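PDB 4HFL: putative cytoplasmic protein from Enterobacter cloacae, which probably acts as a type VI secretion effector amidase that cleaves the peptide stems of peptidoglycan in rival bacteria, with a papain-like fold. Local coordinates for residues D137-V142 with G163-T168; A109-S114 with A119-K124; P60-Y65 with C150-H155; S78-V83 with R90-V95. One frame throughout, in Å; residues are numbered along the deposited sequence.

Contact 1 (D137-V142 with G163-T168); sequences DATGHV and GSFIPT
Thr139 and Phe165 meet across a gap too wide for strand pairing, their CA atoms 8.3 Å apart. Gly140 and Pro167 keep a similar spacing, with 8.1 Å between CA atoms. The two strands are not neighbours: strand 126-133 runs between them and takes backbone bonds from both sides, at Thr139 through Gly132 and at Thr168 through Thr131. The contact therefore spans a sheet strand and rests on the Phe165 ring, with a methyl and a carbonyl from Thr139. Phe165 lies just before strand 166-174. Its ring reaches back to strand 138-145 because CG stands anti to the backbone N (chi1 163°). Thr139 answers with its methyl. CG2 comes at the ring obliquely, 3.4 Å from Phe165 CD1 and nearly as close to CE1. With OG1 of Thr139 anti to its own N (chi1 175°), CG2 lies between the backbone N and the carbonyl carbon, and this places it at the ring. The backbone of Thr139 joins in as well. Its carbonyl O lies in the ring plane at the edge, 3.6 Å from Phe165 CE1. The ring also meets His155 with the planes almost perpendicular, and His155 in turn packs edge-to-face with His141. The chemistry is thus a methyl on an aromatic ring, plus a carbonyl oxygen beside slightly positive ring C-H groups. No directional polar bond joins the two segments, and the ring is placed by contact with Thr139 and, beyond them, His155.

Contact 2 (A109-S114 with A119-K124); sequences ADISVS and AQFAGK
Ile111 and Val113 turn their side chains from one face of strand 111-114 onto the ring of Phe121, and this is the tight part. Ile111 CG2 lies 3.7 Å from Phe121 CE1, and Val113 CG2 lies 3.9 Å from Phe121 CZ. Both methyls approach the ring obliquely. In Ile111, chi1 of -62° places CG1 beside the backbone N and CG2 anti to it, at the ring, while CG1 carries CD1 on past. Next to this pair, the Gln120 amide closes down on Val113, with NE2 3.3 Å from CB and equally near both methyls. Its OE1 is held by Thr117 N, which helps orient the amide. Strand 111-114 is an outer strand of the four-stranded antiparallel sheet, paired with strand 166-174. It enters through a classic beta bulge in which two residues, Asp110 and Ile111, lie opposite the single Phe172. The other segment leads on from a 3-10 segment into a type II turn, Phe121 to Lys124, closed by Lys124 N to Phe121 O at 3.2 Å. Gly123 takes the positive phi of that turn. The loose side has little overlap. Lys124, kinked at its second and fourth torsions, touches Ile111 CD1 with NZ alone, at 3.4 Å, while Ser114 only skirts Gln120.

Contact 3 (P60-Y65 with C150-H155); sequences PIRMSY and CSDDCH
Arg62, on helix 59-69, faces Asp152 in the irregular loop 150-155, and their CA atoms are 10.6 Å apart, so the long Arg62 side chain has to cover most of the gap. Arg62 runs extended from CG to NE and brings NH1 to 3.1 Å from Asp152 OD2. This is a salt bridge by charge alone. The guanidinium and carboxylate planes stand 86° apart, and OD2 lies well out of the guanidinium plane, so no N-H points at it. Other nitrogens of Arg62 are engaged by the chain before the helix: NH2 bonds to Val33 O, and NE bonds weakly to Val31 O. These anchors hold the guanidinium beside the aspartate. Asp152 CG sits between its own backbone N and carbonyl carbon (chi1 59°), which sends the carboxylate toward the helix. The other oxygen, OD1, is hydrogen-bonded to His141 NE2 and to Thr143 OG1. The Cys150-Cys154 disulfide, 2.0 Å between SG atoms, staples the loop round Asp152. In the helix, Ser64 OG bonds Pro60 O at 2.6 Å. That carbonyl also takes Ser64 N, from the opposite face of its plane. Ser64 OG has a second partner in Met92 N, which ties the helix to strand 90-92. The His141 side chain touches Cys59 at the start of the same helix. A cysteine at a helix start, a histidine on a strand and an aspartate bonded to that histidine are consistent with the Cys-His-Asp triad of papain-like (clan CA) amidases, with Arg62 as a second-shell residue to the aspartate.

Contact 4 (S78-V83 with R90-V95); sequences SKYATV and RYMFRV
Ala81 O is gripped from two directions by segment 90-95. A water donates to it at 2.6 Å and accepts from Arg94 N, while Met92 CA makes a C-H...O contact at 3.2 Å. The water bridges the two segments. Further along, Val83 and Tyr91 form an antiparallel hydrogen-bonded pair. Val83 N gives to Tyr91 O at 3.0 Å, and Tyr91 N gives back to Val83 O at 2.9 Å with an N-H...O angle of 161°. Side chains fill in round this short ladder. Ala81 CB touches two flat groups: Phe93, approached obliquely with CZ at 3.5 Å, and the Arg94 guanidinium, over one face. Phe93 CG lies between the backbone N and the carbonyl carbon (chi1 57°), which brings the ring to the Ala81 methyl. Met92 leaves in another direction. Its extended chain lies beside Tyr80 and points the same way, with CE 3.7 Å from Tyr80 CB. SD lies 5.0 Å from the centroid of the Tyr80 ring, an oblique Met-aromatic contact. The core of the contact is a small beta hairpin of strands 82-84 and 90-92. Helix 95-106 follows it and covers Met92 and Tyr80 through Phe101, with Arg94 as its N-cap residue. Tyr91 packs on helix 59-69, Val83 on helix 44-52, and Phe93 stacks on Phe55.

Contact 3 is the most central, about 4 Å from the centre of the chain. Contact 1 lies about 14 Å from it and contact 4 about 15 Å, centre to centre, and both touch it. With Cys59 at the start of helix 59-69, His141 of contact 1 and Asp152 of contact 3 probably form the active site. Pro60 CG of the helix lies 3.4 Å from Phe93 C of contact 4. Contacts 1 and 4 also touch, Gly140 O to Val95 CG2 at 3.9 Å. Contact 2 is peripheral. It shares the four-stranded sheet with contact 1, where Thr168 O lies 3.7 Å from Ser114 CB. Its nearest atoms are about 8 Å from contact 3, and its centre is about 27 Å from that of contact 4, beyond the chain's centre.

Contact 1 (D137-V142 with G163-T168)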
loop_
_atom_site.group_PDB
_atom_site.type_symbol
_atom_site.label_atom_id
_atom_site.label_comp_id
_atom_site.label_asym_id
_atom_site.label_seq_id
_atom_site.Cartn_x
_atom_site.Cartn_y
_atom_site.Cartn_z
ATOM N N ASP A 137 -3.003 -1.623 -19.130
ATOM C CA ASP A 137 -1.948 -0.892 -18.448
ATOM C C ASP A 137 -1.274 -1.733 -17.381
ATOM O O ASP A 137 -1.857 -2.704 -16.869
ATOM C CB ASP A 137 -2.479 0.405 -17.825
ATOM C CG ASP A 137 -3.640 1.011 -18.602
ATOM O OD1 ASP A 137 -3.414 1.557 -19.700
ATOM O OD2 ASP A 137 -4.782 0.971 -18.098
ATOM N N ALA A 138 -0.038 -1.347 -17.061
ATOM C CA ALA A 138 0.668 -1.870 -15.904
ATOM C C ALA A 138 -0.032 -1.345 -14.664
ATOM O O ALA A 138 -0.549 -0.224 -14.663
ATOM C CB ALA A 138 2.116 -1.393 -15.902
ATOM N N THR A 139 -0.045 -2.137 -13.601
ATOM C CA THR A 139 -0.607 -1.658 -12.336
ATOM C C THR A 139 -0.012 -2.444 -11.191
ATOM O O THR A 139 0.921 -3.245 -11.387
ATOM C CB THR A 139 -2.153 -1.742 -12.321
ATOM O OG1 THR A 139 -2.645 -1.372 -11.026
ATOM C CG2 THR A 139 -2.617 -3.149 -12.643
ATOM N N GLY A 140 -0.546 -2.233 -9.993
ATOM C CA GLY A 140 0.026 -2.860 -8.823
ATOM C C GLY A 140 -0.901 -2.851 -7.635
ATOM O O GLY A 140 -1.983 -2.247 -7.685
ATOM N N HIS A 141 -0.481 -3.529 -6.571
ATOM C CA HIS A 141 -1.242 -3.566 -5.331
ATOM C C HIS A 141 -0.274 -3.643 -4.159
ATOM O O HIS A 141 0.658 -4.444 -4.156
ATOM C CB HIS A 141 -2.208 -4.756 -5.301
ATOM C CG HIS A 141 -2.971 -4.883 -4.011
ATOM N ND1 HIS A 141 -4.084 -4.119 -3.717
ATOM C CD2 HIS A 141 -2.772 -5.683 -2.932
ATOM C CE1 HIS A 141 -4.538 -4.443 -2.519
ATOM N NE2 HIS A 141 -3.761 -5.392 -2.022
ATOM N N VAL A 142 -0.481 -2.794 -3.166
ATOM C CA VAL A 142 0.401 -2.775 -2.013
ATOM C C VAL A 142 -0.412 -3.228 -0.808
ATOM O O VAL A 142 -1.537 -2.765 -0.608
ATOM C CB VAL A 142 0.942 -1.361 -1.775
ATOM C CG1 VAL A 142 1.837 -1.339 -0.545
ATOM C CG2 VAL A 142 1.692 -0.863 -3.000
ATOM N N GLY A 163 -8.979 -10.479 -10.585
ATOM C CA GLY A 163 -9.797 -10.264 -11.759
ATOM C C GLY A 163 -9.037 -10.796 -12.964
ATOM O O GLY A 163 -8.882 -12.012 -13.120
ATOM N N SER A 164 -8.534 -9.881 -13.791
ATOM C CA SER A 164 -7.734 -10.228 -14.961
ATOM C C SER A 164 -6.297 -9.691 -14.870
ATOM O O SER A 164 -5.655 -9.464 -15.902
ATOM C CB SER A 164 -8.401 -9.675 -16.222
ATOM O OG SER A 164 -9.806 -9.810 -16.148
ATOM N N PHE A 165 -5.796 -9.498 -13.646
ATOM C CA PHE A 165 -4.473 -8.881 -13.433
ATOM C C PHE A 165 -3.328 -9.896 -13.328
ATOM O O PHE A 165 -3.291 -10.708 -12.402
ATOM C CB PHE A 165 -4.514 -7.992 -12.188
ATOM C CG PHE A 165 -3.145 -7.615 -11.627
ATOM C CD1 PHE A 165 -2.490 -6.481 -12.062
ATOM C CD2 PHE A 165 -2.552 -8.369 -10.616
ATOM C CE1 PHE A 165 -1.248 -6.126 -11.532
ATOM C CE2 PHE A 165 -1.309 -8.014 -10.077
ATOM C CZ PHE A 165 -0.661 -6.895 -10.535
ATOM N N ILE A 166 -2.393 -9.835 -14.271
ATOM C CA ILE A 166 -1.285 -10.783 -14.328
ATOM C C ILE A 166 -0.107 -10.188 -13.587
ATOM O O ILE A 166 0.433 -9.168 -14.004
ATOM C CB ILE A 166 -0.843 -11.089 -15.774
ATOM C CG1 ILE A 166 -2.043 -11.459 -16.656
ATOM C CG2 ILE A 166 0.196 -12.214 -15.776
ATOM C CD1 ILE A 166 -2.655 -12.817 -16.351
ATOM N N PRO A 167 0.283 -10.820 -12.468
ATOM C CA PRO A 167 1.409 -10.372 -11.645
ATOM C C PRO A 167 2.759 -10.822 -12.229
ATOM O O PRO A 167 2.898 -11.962 -12.682
ATOM C CB PRO A 167 1.134 -11.049 -10.297
ATOM C CG PRO A 167 0.446 -12.326 -10.679
ATOM C CD PRO A 167 -0.375 -12.017 -11.907
ATOM N N THR A 168 3.747 -9.931 -12.223
ATOM C CA THR A 168 5.054 -10.238 -12.789
ATOM C C THR A 168 6.208 -10.008 -11.816
ATOM O O THR A 168 7.339 -10.421 -12.089
ATOM C CB THR A 168 5.307 -9.448 -14.088
ATOM O OG1 THR A 168 5.191 -8.043 -13.828
ATOM C CG2 THR A 168 4.288 -9.847 -15.157
#

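Contact 2 (A109-S114 with A119-K124)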
loop_
_atom_site.group_PDB
_atom_site.type_symbol
_atom_site.label_atom_id
_atom_site.label_comp_id
_atom_site.label_asym_id
_atom_site.label_seq_id
_atom_site.Cartn_x
_atom_site.Cartn_y
_atom_site.Cartn_z
ATOM N N ALA A 109 14.323 -3.120 -0.792
ATOM C CA ALA A 109 13.536 -4.305 -0.434
ATOM C C ALA A 109 14.405 -5.494 -0.073
ATOM O O ALA A 109 15.484 -5.700 -0.650
ATOM C CB ALA A 109 12.645 -4.688 -1.556
ATOM N N ASP A 110 13.909 -6.288 0.870
ATOM C CA ASP A 110 14.566 -7.516 1.255
ATOM C C ASP A 110 14.438 -8.551 0.158
ATOM O O ASP A 110 15.328 -9.376 -0.022
ATOM C CB ASP A 110 13.895 -8.062 2.505
ATOM C CG ASP A 110 14.202 -7.217 3.727
ATOM O OD1 ASP A 110 15.385 -6.841 3.889
ATOM O OD2 ASP A 110 13.262 -6.918 4.483
ATOM N N ILE A 111 13.303 -8.537 -0.536
ATOM C CA ILE A 111 13.075 -9.524 -1.590
ATOM C C ILE A 111 12.359 -8.860 -2.745
ATOM O O ILE A 111 11.399 -8.125 -2.543
ATOM C CB ILE A 111 12.185 -10.704 -1.096
ATOM C CG1 ILE A 111 12.878 -11.468 0.044
ATOM C CG2 ILE A 111 11.845 -11.671 -2.254
ATOM C CD1 ILE A 111 11.962 -12.433 0.786
ATOM N N SER A 112 12.829 -9.115 -3.960
ATOM C CA SER A 112 12.094 -8.724 -5.163
ATOM C C SER A 112 12.266 -9.855 -6.175
ATOM O O SER A 112 13.391 -10.160 -6.570
ATOM C CB SER A 112 12.653 -7.411 -5.724
ATOM O OG SER A 112 12.025 -7.071 -6.944
ATOM N N VAL A 113 11.160 -10.489 -6.571
ATOM C CA VAL A 113 11.225 -11.649 -7.462
ATOM C C VAL A 113 10.223 -11.551 -8.602
ATOM O O VAL A 113 9.123 -11.012 -8.438
ATOM C CB VAL A 113 10.975 -12.970 -6.710
ATOM C CG1 VAL A 113 12.163 -13.285 -5.803
ATOM C CG2 VAL A 113 9.666 -12.859 -5.882
ATOM N N SER A 114 10.622 -12.057 -9.763
ATOM C CA SER A 114 9.712 -12.146 -10.885
ATOM C C SER A 114 8.813 -13.361 -10.663
ATOM O O SER A 114 9.114 -14.217 -9.815
ATOM C CB SER A 114 10.496 -12.262 -12.201
ATOM O OG SER A 114 11.410 -13.341 -12.151
ATOM N N ALA A 119 5.299 -19.362 -1.783
ATOM C CA ALA A 119 6.457 -20.124 -1.304
ATOM C C ALA A 119 7.708 -19.250 -1.103
ATOM O O ALA A 119 8.502 -19.480 -0.189
ATOM C CB ALA A 119 6.759 -21.250 -2.261
ATOM N N GLN A 120 7.874 -18.239 -1.948
ATOM C CA GLN A 120 9.021 -17.341 -1.836
ATOM C C GLN A 120 8.952 -16.438 -0.593
ATOM O O GLN A 120 9.936 -15.785 -0.243
ATOM C CB GLN A 120 9.141 -16.507 -3.116
ATOM C CG GLN A 120 8.993 -17.341 -4.396
ATOM C CD GLN A 120 9.182 -16.525 -5.653
ATOM O OE1 GLN A 120 8.239 -16.297 -6.415
ATOM N NE2 GLN A 120 10.411 -16.089 -5.886
ATOM N N PHE A 121 7.799 -16.412 0.078
ATOM C CA PHE A 121 7.620 -15.552 1.258
ATOM C C PHE A 121 7.189 -16.324 2.502
ATOM O O PHE A 121 6.645 -15.748 3.438
ATOM C CB PHE A 121 6.639 -14.417 0.939
ATOM C CG PHE A 121 7.036 -13.614 -0.273
ATOM C CD1 PHE A 121 7.877 -12.507 -0.156
ATOM C CD2 PHE A 121 6.605 -13.987 -1.537
ATOM C CE1 PHE A 121 8.249 -11.786 -1.283
ATOM C CE2 PHE A 121 6.970 -13.265 -2.664
ATOM C CZ PHE A 121 7.797 -12.165 -2.536
ATOM N N ALA A 122 7.442 -17.629 2.504
ATOM C CA ALA A 122 7.108 -18.473 3.645
ATOM C C ALA A 122 7.931 -18.031 4.834
ATOM O O ALA A 122 9.109 -17.703 4.683
ATOM C CB ALA A 122 7.385 -19.932 3.328
ATOM N N GLY A 123 7.307 -18.003 6.009
ATOM C CA GLY A 123 7.993 -17.611 7.229
ATOM C C GLY A 123 8.438 -16.159 7.274
ATOM O O GLY A 123 9.328 -15.813 8.066
ATOM N N LYS A 124 7.840 -15.317 6.428
ATOM C CA LYS A 124 8.138 -13.882 6.431
ATOM C C LYS A 124 6.873 -13.101 6.795
ATOM O O LYS A 124 5.762 -13.601 6.628
ATOM C CB LYS A 124 8.641 -13.430 5.054
ATOM C CG LYS A 124 9.738 -14.309 4.434
ATOM C CD LYS A 124 11.091 -14.059 5.075
ATOM C CE LYS A 124 12.172 -14.987 4.505
ATOM N NZ LYS A 124 12.283 -14.920 3.033
#

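Contact 3 (P60-Y65 with C150-H155)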
loop_
_atom_site.group_PDB
_atom_site.type_symbol
_atom_site.label_atom_id
_atom_site.label_comp_id
_atom_site.label_asym_id
_atom_site.label_seq_id
_atom_site.Cartn_x
_atom_site.Cartn_y
_atom_site.Cartn_z
ATOM N N PRO A 60 -3.565 2.929 -2.313
ATOM C CA PRO A 60 -2.558 3.911 -1.873
ATOM C C PRO A 60 -3.034 4.786 -0.716
ATOM O O PRO A 60 -2.203 5.280 0.059
ATOM C CB PRO A 60 -2.332 4.767 -3.132
ATOM C CG PRO A 60 -3.607 4.584 -3.958
ATOM C CD PRO A 60 -4.015 3.176 -3.703
ATOM N N ILE A 61 -4.351 4.963 -0.589
ATOM C CA ILE A 61 -4.915 5.767 0.494
ATOM C C ILE A 61 -4.827 5.000 1.812
ATOM O O ILE A 61 -4.432 5.555 2.847
ATOM C CB ILE A 61 -6.379 6.171 0.195
ATOM C CG1 ILE A 61 -6.506 6.684 -1.244
ATOM C CG2 ILE A 61 -6.872 7.225 1.193
ATOM C CD1 ILE A 61 -7.944 6.953 -1.698
ATOM N N ARG A 62 -5.198 3.720 1.763
ATOM C CA ARG A 62 -5.033 2.808 2.887
ATOM C C ARG A 62 -3.589 2.833 3.350
ATOM O O ARG A 62 -3.300 3.071 4.529
ATOM C CB ARG A 62 -5.339 1.373 2.457
ATOM C CG ARG A 62 -6.810 1.029 2.279
ATOM C CD ARG A 62 -6.969 -0.490 2.219
ATOM N NE ARG A 62 -8.263 -0.883 1.671
ATOM C CZ ARG A 62 -8.429 -1.478 0.494
ATOM N NH1 ARG A 62 -7.375 -1.759 -0.263
ATOM N NH2 ARG A 62 -9.649 -1.791 0.070
ATOM N N MET A 63 -2.674 2.573 2.418
ATOM C CA MET A 63 -1.254 2.511 2.786
ATOM C C MET A 63 -0.706 3.842 3.313
ATOM O O MET A 63 0.199 3.870 4.167
ATOM C CB MET A 63 -0.438 2.033 1.593
ATOM C CG MET A 63 -0.668 0.568 1.260
ATOM S SD MET A 63 -0.430 -0.612 2.629
ATOM C CE MET A 63 1.126 -0.053 3.353
ATOM N N SER A 64 -1.256 4.942 2.801
ATOM C CA SER A 64 -0.916 6.273 3.313
ATOM C C SER A 64 -1.368 6.405 4.753
ATOM O O SER A 64 -0.642 6.968 5.584
ATOM C CB SER A 64 -1.573 7.365 2.456
ATOM O OG SER A 64 -1.049 7.351 1.134
ATOM N N TYR A 65 -2.564 5.896 5.062
ATOM C CA TYR A 65 -3.063 5.941 6.447
ATOM C C TYR A 65 -2.146 5.114 7.367
ATOM O O TYR A 65 -1.740 5.570 8.459
ATOM C CB TYR A 65 -4.521 5.451 6.519
ATOM C CG TYR A 65 -5.047 5.242 7.930
ATOM C CD1 TYR A 65 -5.605 6.292 8.645
ATOM C CD2 TYR A 65 -4.997 3.992 8.541
ATOM C CE1 TYR A 65 -6.086 6.113 9.928
ATOM C CE2 TYR A 65 -5.472 3.804 9.841
ATOM C CZ TYR A 65 -6.017 4.867 10.525
ATOM O OH TYR A 65 -6.501 4.698 11.815
ATOM N N CYS A 150 -2.663 -12.137 3.080
ATOM C CA CYS A 150 -2.512 -10.689 2.963
ATOM C C CYS A 150 -3.608 -9.992 3.748
ATOM O O CYS A 150 -4.651 -10.591 4.007
ATOM C CB CYS A 150 -2.563 -10.252 1.505
ATOM S SG CYS A 150 -1.115 -10.773 0.571
ATOM N N SER A 151 -3.371 -8.740 4.144
ATOM C CA SER A 151 -4.349 -7.998 4.942
ATOM C C SER A 151 -5.596 -7.653 4.139
ATOM O O SER A 151 -6.647 -7.356 4.710
ATOM C CB SER A 151 -3.733 -6.734 5.549
ATOM O OG SER A 151 -2.963 -6.019 4.602
ATOM N N ASP A 152 -5.488 -7.678 2.814
ATOM C CA ASP A 152 -6.694 -7.584 1.994
ATOM C C ASP A 152 -6.750 -8.667 0.912
ATOM O O ASP A 152 -7.500 -9.635 1.048
ATOM C CB ASP A 152 -6.950 -6.160 1.452
ATOM C CG ASP A 152 -5.813 -5.616 0.584
ATOM O OD1 ASP A 152 -4.802 -6.312 0.312
ATOM O OD2 ASP A 152 -5.954 -4.464 0.137
ATOM N N ASP A 153 -5.968 -8.510 -0.148
ATOM C CA ASP A 153 -5.871 -9.557 -1.159
ATOM C C ASP A 153 -4.429 -9.700 -1.628
ATOM O O ASP A 153 -3.740 -8.699 -1.850
ATOM C CB ASP A 153 -6.784 -9.258 -2.356
ATOM C CG ASP A 153 -8.264 -9.313 -2.001
ATOM O OD1 ASP A 153 -8.862 -8.239 -1.783
ATOM O OD2 ASP A 153 -8.837 -10.425 -1.947
ATOM N N CYS A 154 -3.970 -10.942 -1.767
ATOM C CA CYS A 154 -2.666 -11.207 -2.381
ATOM C C CYS A 154 -2.806 -11.324 -3.887
ATOM O O CYS A 154 -3.879 -11.672 -4.394
ATOM C CB CYS A 154 -2.066 -12.504 -1.848
ATOM S SG CYS A 154 -1.909 -12.527 -0.072
ATOM N N HIS A 155 -1.717 -11.040 -4.598
ATOM C CA HIS A 155 -1.696 -11.160 -6.049
ATOM C C HIS A 155 -0.519 -12.008 -6.486
ATOM O O HIS A 155 0.405 -11.534 -7.164
ATOM C CB HIS A 155 -1.688 -9.771 -6.695
ATOM C CG HIS A 155 -2.876 -8.946 -6.313
ATOM N ND1 HIS A 155 -4.064 -8.981 -7.012
ATOM C CD2 HIS A 155 -3.081 -8.104 -5.272
ATOM C CE1 HIS A 155 -4.943 -8.181 -6.431
ATOM N NE2 HIS A 155 -4.368 -7.635 -5.374
#

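Contact 4 (S78-V83 with R90-V95)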
loop_
_atom_site.group_PDB
_atom_site.type_symbol
_atom_site.label_atom_id
_atom_site.label_comp_id
_atom_site.label_asym_id
_atom_site.label_seq_id
_atom_site.Cartn_x
_atom_site.Cartn_y
_atom_site.Cartn_z
ATOM N N SER A 78 6.935 16.899 -4.892
ATOM C CA SER A 78 6.467 16.913 -6.274
ATOM C C SER A 78 6.415 15.515 -6.887
ATOM O O SER A 78 5.769 15.311 -7.914
ATOM C CB SER A 78 7.333 17.847 -7.133
ATOM O OG SER A 78 8.712 17.526 -7.038
ATOM N N LYS A 79 7.089 14.553 -6.258
ATOM C CA LYS A 79 7.116 13.186 -6.778
ATOM C C LYS A 79 5.834 12.412 -6.473
ATOM O O LYS A 79 5.539 11.408 -7.131
ATOM C CB LYS A 79 8.324 12.419 -6.229
ATOM C CG LYS A 79 9.667 12.958 -6.699
ATOM C CD LYS A 79 10.826 12.238 -6.026
ATOM C CE LYS A 79 11.714 13.228 -5.283
ATOM N NZ LYS A 79 13.014 12.631 -4.860
ATOM N N TYR A 80 5.070 12.886 -5.491
ATOM C CA TYR A 80 3.925 12.126 -4.996
ATOM C C TYR A 80 2.656 12.969 -4.957
ATOM O O TYR A 80 2.627 14.027 -4.329
ATOM C CB TYR A 80 4.241 11.553 -3.603
ATOM C CG TYR A 80 5.630 10.947 -3.519
ATOM C CD1 TYR A 80 5.935 9.768 -4.185
ATOM C CD2 TYR A 80 6.637 11.564 -2.789
ATOM C CE1 TYR A 80 7.203 9.220 -4.126
ATOM C CE2 TYR A 80 7.905 11.020 -2.720
ATOM C CZ TYR A 80 8.179 9.847 -3.390
ATOM O OH TYR A 80 9.436 9.298 -3.326
ATOM N N ALA A 81 1.607 12.498 -5.630
ATOM C CA ALA A 81 0.320 13.202 -5.631
ATOM C C ALA A 81 -0.388 12.969 -4.307
ATOM O O ALA A 81 -0.648 11.823 -3.931
ATOM C CB ALA A 81 -0.555 12.733 -6.788
ATOM N N THR A 82 -0.694 14.054 -3.599
ATOM C CA THR A 82 -1.284 13.948 -2.271
ATOM C C THR A 82 -2.438 14.924 -2.095
ATOM O O THR A 82 -2.407 16.032 -2.635
ATOM C CB THR A 82 -0.234 14.216 -1.161
ATOM O OG1 THR A 82 0.272 15.551 -1.290
ATOM C CG2 THR A 82 0.937 13.219 -1.257
ATOM N N VAL A 83 -3.464 14.502 -1.360
ATOM C CA VAL A 83 -4.425 15.463 -0.812
ATOM C C VAL A 83 -4.389 15.323 0.705
ATOM O O VAL A 83 -3.494 14.664 1.243
ATOM C CB VAL A 83 -5.866 15.267 -1.335
ATOM C CG1 VAL A 83 -5.937 15.500 -2.861
ATOM C CG2 VAL A 83 -6.400 13.890 -0.951
ATOM N N ARG A 90 -1.365 13.929 4.925
ATOM C CA ARG A 90 -1.343 13.748 3.474
ATOM C C ARG A 90 -1.571 12.300 3.029
ATOM O O ARG A 90 -1.050 11.347 3.630
ATOM C CB ARG A 90 -0.035 14.291 2.884
ATOM C CG ARG A 90 0.125 15.804 3.021
ATOM C CD ARG A 90 1.576 16.220 2.840
ATOM N NE ARG A 90 1.743 17.673 2.856
ATOM C CZ ARG A 90 1.973 18.393 3.954
ATOM N NH1 ARG A 90 2.059 17.794 5.138
ATOM N NH2 ARG A 90 2.112 19.713 3.871
ATOM N N TYR A 91 -2.354 12.148 1.963
ATOM C CA TYR A 91 -2.719 10.844 1.437
ATOM C C TYR A 91 -2.439 10.766 -0.059
ATOM O O TYR A 91 -2.907 11.622 -0.829
ATOM C CB TYR A 91 -4.198 10.567 1.736
ATOM C CG TYR A 91 -4.446 10.359 3.215
ATOM C CD1 TYR A 91 -4.364 9.095 3.780
ATOM C CD2 TYR A 91 -4.734 11.430 4.053
ATOM C CE1 TYR A 91 -4.580 8.903 5.150
ATOM C CE2 TYR A 91 -4.951 11.243 5.408
ATOM C CZ TYR A 91 -4.867 9.980 5.948
ATOM O OH TYR A 91 -5.087 9.797 7.299
ATOM N N MET A 92 -1.649 9.767 -0.460
ATOM C CA MET A 92 -1.416 9.495 -1.880
ATOM C C MET A 92 -2.618 8.735 -2.416
ATOM O O MET A 92 -3.265 8.001 -1.667
ATOM C CB MET A 92 -0.142 8.664 -2.104
ATOM C CG MET A 92 1.144 9.245 -1.517
ATOM S SD MET A 92 2.632 8.307 -2.000
ATOM C CE MET A 92 3.813 9.119 -0.905
ATOM N N PHE A 93 -2.922 8.916 -3.704
ATOM C CA PHE A 93 -4.090 8.283 -4.303
ATOM C C PHE A 93 -3.732 7.557 -5.618
ATOM O O PHE A 93 -4.609 6.979 -6.267
ATOM C CB PHE A 93 -5.210 9.310 -4.517
ATOM C CG PHE A 93 -4.801 10.484 -5.362
ATOM C CD1 PHE A 93 -4.950 10.443 -6.746
ATOM C CD2 PHE A 93 -4.264 11.623 -4.779
ATOM C CE1 PHE A 93 -4.577 11.517 -7.537
ATOM C CE2 PHE A 93 -3.894 12.706 -5.559
ATOM C CZ PHE A 93 -4.045 12.648 -6.948
ATOM N N ARG A 94 -2.442 7.578 -5.975
ATOM C CA ARG A 94 -1.906 6.796 -7.098
ATOM C C ARG A 94 -0.975 5.687 -6.605
ATOM O O ARG A 94 -0.015 5.936 -5.856
ATOM C CB ARG A 94 -1.155 7.695 -8.082
ATOM C CG ARG A 94 -2.063 8.589 -8.904
ATOM C CD ARG A 94 -1.277 9.697 -9.583
ATOM N NE ARG A 94 -2.124 10.854 -9.879
ATOM C CZ ARG A 94 -1.693 11.977 -10.448
ATOM N NH1 ARG A 94 -0.420 12.099 -10.793
ATOM N NH2 ARG A 94 -2.536 12.978 -10.674
ATOM N N VAL A 95 -1.240 4.456 -7.026
ATOM C CA VAL A 95 -0.473 3.333 -6.495
ATOM C C VAL A 95 1.007 3.372 -6.909
ATOM O O VAL A 95 1.885 2.940 -6.153
ATOM C CB VAL A 95 -1.148 1.972 -6.802
ATOM C CG1 VAL A 95 -0.940 1.564 -8.261
ATOM C CG2 VAL A 95 -0.629 0.903 -5.860
HETATM O O HOH W 1 -0.425 9.684 -5.342
#